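Local coordinates for pesticidal crystal protein Cry4Aa (Bacillus thuringiensis, PDB 2C9K) that kills mosquito larvae as a crystal toxin that binds midgut epithelial cells and promotes their colloid-osmotic lysis, at residues Asp181-Leu186 and Asn245-Lys250. Residues are numbered along the deposited sequence; the frame is centred on the assembly and turned at random.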
ATOM      1  N   ASP A 181      14.446  26.343 -13.255  1.00 59.13           N
ATOM      2  CA  ASP A 181      14.816  24.947 -13.047  1.00 56.41           C
ATOM      3  C   ASP A 181      14.241  24.456 -11.718  1.00 54.15           C
ATOM      4  O   ASP A 181      14.776  24.759 -10.650  1.00 54.27           O
ATOM      5  CB  ASP A 181      16.337  24.808 -13.044  1.00 57.13           C
ATOM      6  CG  ASP A 181      16.793  23.442 -12.592  1.00 57.75           C
ATOM      7  OD1 ASP A 181      16.231  22.434 -13.076  1.00 58.01           O
ATOM      8  OD2 ASP A 181      17.721  23.379 -11.761  1.00 58.48           O
ATOM      9  N   TYR A 182      13.151  23.695 -11.792  1.00 50.65           N
ATOM     10  CA  TYR A 182      12.496  23.190 -10.592  1.00 47.33           C
ATOM     11  C   TYR A 182      13.012  21.851 -10.077  1.00 44.84           C
ATOM     12  O   TYR A 182      12.475  21.328  -9.107  1.00 44.13           O
ATOM     13  CB  TYR A 182      10.992  23.055 -10.824  1.00 47.67           C
ATOM     14  CG  TYR A 182      10.297  24.325 -11.241  1.00 47.88           C
ATOM     15  CD1 TYR A 182      10.439  24.825 -12.532  1.00 48.97           C
ATOM     16  CD2 TYR A 182       9.480  25.017 -10.350  1.00 47.65           C
ATOM     17  CE1 TYR A 182       9.778  25.983 -12.931  1.00 49.67           C
ATOM     18  CE2 TYR A 182       8.816  26.178 -10.737  1.00 48.99           C
ATOM     19  CZ  TYR A 182       8.968  26.654 -12.032  1.00 49.65           C
ATOM     20  OH  TYR A 182       8.306  27.791 -12.435  1.00 50.64           O
ATOM     21  N   TYR A 183      14.042  21.289 -10.702  1.00 42.45           N
ATOM     22  CA  TYR A 183      14.533  19.991 -10.245  1.00 40.09           C
ATOM     23  C   TYR A 183      15.104  19.967  -8.829  1.00 38.89           C
ATOM     24  O   TYR A 183      14.926  18.991  -8.110  1.00 38.72           O
ATOM     25  CB  TYR A 183      15.562  19.406 -11.215  1.00 37.82           C
ATOM     26  CG  TYR A 183      15.870  17.964 -10.885  1.00 34.96           C
ATOM     27  CD1 TYR A 183      14.837  17.044 -10.711  1.00 34.20           C
ATOM     28  CD2 TYR A 183      17.181  17.525 -10.703  1.00 33.19           C
ATOM     29  CE1 TYR A 183      15.098  15.726 -10.357  1.00 33.63           C
ATOM     30  CE2 TYR A 183      17.451  16.207 -10.350  1.00 32.21           C
ATOM     31  CZ  TYR A 183      16.402  15.319 -10.178  1.00 31.96           C
ATOM     32  OH  TYR A 183      16.644  14.025  -9.818  1.00 32.18           O
ATOM     33  N   PRO A 184      15.820  21.023  -8.418  0.50 38.36           N
ATOM     34  CA  PRO A 184      16.340  20.963  -7.051  0.50 37.69           C
ATOM     35  C   PRO A 184      15.173  21.050  -6.069  0.50 37.72           C
ATOM     36  O   PRO A 184      15.211  20.483  -4.980  0.50 37.40           O
ATOM     37  CB  PRO A 184      17.253  22.181  -6.985  0.50 37.57           C
ATOM     38  CG  PRO A 184      17.752  22.295  -8.396  0.50 37.40           C
ATOM     39  CD  PRO A 184      16.483  22.096  -9.180  1.00 37.81           C
ATOM     40  N   VAL A 185      14.129  21.756  -6.480  1.00 38.36           N
ATOM     41  CA  VAL A 185      12.934  21.935  -5.656  1.00 38.87           C
ATOM     42  C   VAL A 185      12.023  20.703  -5.672  1.00 39.62           C
ATOM     43  O   VAL A 185      11.398  20.376  -4.657  1.00 39.79           O
ATOM     44  CB  VAL A 185      12.115  23.155  -6.135  1.00 37.28           C
ATOM     45  CG1 VAL A 185      10.853  23.295  -5.315  1.00 35.44           C
ATOM     46  CG2 VAL A 185      12.954  24.403  -6.032  1.00 38.54           C
ATOM     47  N   LEU A 186      11.937  20.042  -6.828  1.00 38.52           N
ATOM     48  CA  LEU A 186      11.107  18.850  -6.985  1.00 37.22           C
ATOM     49  C   LEU A 186      11.581  17.834  -5.974  1.00 37.13           C
ATOM     50  O   LEU A 186      10.797  17.237  -5.235  1.00 36.37           O
ATOM     51  CB  LEU A 186      11.269  18.280  -8.393  1.00 36.41           C
ATOM     52  CG  LEU A 186      10.670  16.901  -8.678  1.00 34.64           C
ATOM     53  CD1 LEU A 186       9.187  16.903  -8.376  1.00 33.63           C
ATOM     54  CD2 LEU A 186      10.924  16.539 -10.131  1.00 33.91           C
ATOM     55  N   ASN A 245       8.724   8.291  -7.636  1.00 23.69           N
ATOM     56  CA  ASN A 245       8.601   8.146  -9.082  1.00 24.64           C
ATOM     57  C   ASN A 245       8.570   9.524  -9.732  1.00 25.66           C
ATOM     58  O   ASN A 245       8.841   9.662 -10.924  1.00 26.24           O
ATOM     59  CB  ASN A 245       7.322   7.384  -9.434  1.00 23.84           C
ATOM     60  CG  ASN A 245       7.288   5.982  -8.844  1.00 25.60           C
ATOM     61  OD1 ASN A 245       6.306   5.255  -9.011  1.00 25.28           O
ATOM     62  ND2 ASN A 245       8.359   5.592  -8.152  1.00 24.56           N
ATOM     63  N   TYR A 246       8.234  10.545  -8.947  1.00 26.86           N
ATOM     64  CA  TYR A 246       8.180  11.900  -9.468  1.00 28.29           C
ATOM     65  C   TYR A 246       9.581  12.458  -9.683  1.00 29.58           C
ATOM     66  O   TYR A 246       9.731  13.525 -10.274  1.00 31.40           O
ATOM     67  CB  TYR A 246       7.409  12.822  -8.519  1.00 29.18           C
ATOM     68  CG  TYR A 246       5.902  12.621  -8.519  1.00 31.30           C
ATOM     69  CD1 TYR A 246       5.154  12.760  -9.694  1.00 31.95           C
ATOM     70  CD2 TYR A 246       5.220  12.298  -7.347  1.00 31.44           C
ATOM     71  CE1 TYR A 246       3.765  12.578  -9.699  1.00 30.21           C
ATOM     72  CE2 TYR A 246       3.833  12.117  -7.346  1.00 31.40           C
ATOM     73  CZ  TYR A 246       3.116  12.254  -8.523  1.00 30.10           C
ATOM     74  OH  TYR A 246       1.755  12.037  -8.524  1.00 28.26           O
ATOM     75  N   ASP A 247      10.602  11.745  -9.205  1.00 29.23           N
ATOM     76  CA  ASP A 247      11.986  12.195  -9.357  1.00 28.65           C
ATOM     77  C   ASP A 247      12.448  11.975 -10.786  1.00 28.31           C
ATOM     78  O   ASP A 247      13.052  10.954 -11.109  1.00 29.46           O
ATOM     79  CB  ASP A 247      12.910  11.444  -8.391  1.00 30.31           C
ATOM     80  CG  ASP A 247      14.371  11.913  -8.472  1.00 33.33           C
ATOM     81  OD1 ASP A 247      15.070  11.870  -7.434  1.00 35.73           O
ATOM     82  OD2 ASP A 247      14.832  12.310  -9.564  1.00 33.52           O
ATOM     83  N   VAL A 248      12.151  12.945 -11.639  1.00 26.05           N
ATOM     84  CA  VAL A 248      12.520  12.885 -13.041  1.00 23.69           C
ATOM     85  C   VAL A 248      13.973  12.477 -13.238  1.00 23.83           C
ATOM     86  O   VAL A 248      14.341  11.929 -14.275  1.00 25.14           O
ATOM     87  CB  VAL A 248      12.296  14.240 -13.707  1.00 21.84           C
ATOM     88  CG1 VAL A 248      12.790  14.198 -15.139  1.00 19.77           C
ATOM     89  CG2 VAL A 248      10.828  14.600 -13.631  1.00 19.39           C
ATOM     90  N   GLY A 249      14.809  12.759 -12.251  1.00 23.79           N
ATOM     91  CA  GLY A 249      16.203  12.387 -12.373  1.00 23.02           C
ATOM     92  C   GLY A 249      16.343  10.881 -12.349  1.00 22.70           C
ATOM     93  O   GLY A 249      16.923  10.297 -13.260  1.00 22.63           O
ATOM     94  N   LYS A 250      15.792  10.263 -11.307  0.50 21.68           N
ATOM     95  CA  LYS A 250      15.837   8.818 -11.115  0.50 21.67           C
ATOM     96  C   LYS A 250      15.047   8.010 -12.140  0.50 21.99           C
ATOM     97  O   LYS A 250      15.517   6.978 -12.608  0.50 20.56           O
ATOM     98  CB  LYS A 250      15.323   8.478  -9.722  0.50 23.46           C
ATOM     99  CG  LYS A 250      16.149   9.043  -8.577  1.00 26.57           C
ATOM    100  CD  LYS A 250      17.143   8.019  -8.054  1.00 27.97           C
ATOM    101  CE  LYS A 250      18.396   7.920  -8.910  1.00 29.63           C
ATOM    102  NZ  LYS A 250      19.379   9.002  -8.590  1.00 32.15           N
TER
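Y183 and L186, one turn apart at the start of helix 183-208, meet the turn centred on D247, just after the 3-10 segment that ends at Y246. The backbones stay well separated, L186 CA lying 7.1 Å from D247 CA, and side chains bridge the gap. D247 is the centre of an inverse gamma turn, with a weak bond from V248 N to Y246 O. On the helix side, D181 OD1 caps the first turn through a weak bond from Y183 N.

Y183 carries the polar link. Its chi1 (-169°) sets CG anti to the backbone N, and the OH at the far end of the ring reaches the loop, donating to D247 OD2 at 2.5 Å. That oxygen lies near the ring plane, at its edge, while ring and carboxylate planes are turned 62° apart. The hydroxyl meets OD2 on its syn side, 25° out of the carboxylate plane, and lies against G249 CA (3.1 Å). K250 N comes from above the plane on the opposite face and donates to D247 OD2 at 2.9 Å, an Asx motif; two donors thus hold OD2 and tie the loop's own turn to the helix. They would probably stabilise negative charge on D247.

Deeper in, L186 points at the loop: CD2 lies 3.2 Å from Y246 O and 4.0 Å from V248 CG2, the L186 and V248 side chains crossing at about a right angle. The methyl simply packs against Y246 O, which accepts a hydrogen bond from N155 ND2 besides the weak one from V248 N.

The contact lies in the N-terminal helical domain, the pore-forming bundle of three-domain Cry toxins. Helix 140-164 flanks it, with L154 against L186 and V158 against V248, while Y246 OH bonds N148 ND2. Beyond the turn, K250 O accepts from R522 NH1, and the K250 side chain makes a cation-pi contact with Y570, joining the loop that leaves the bundle to the C-terminal beta domain.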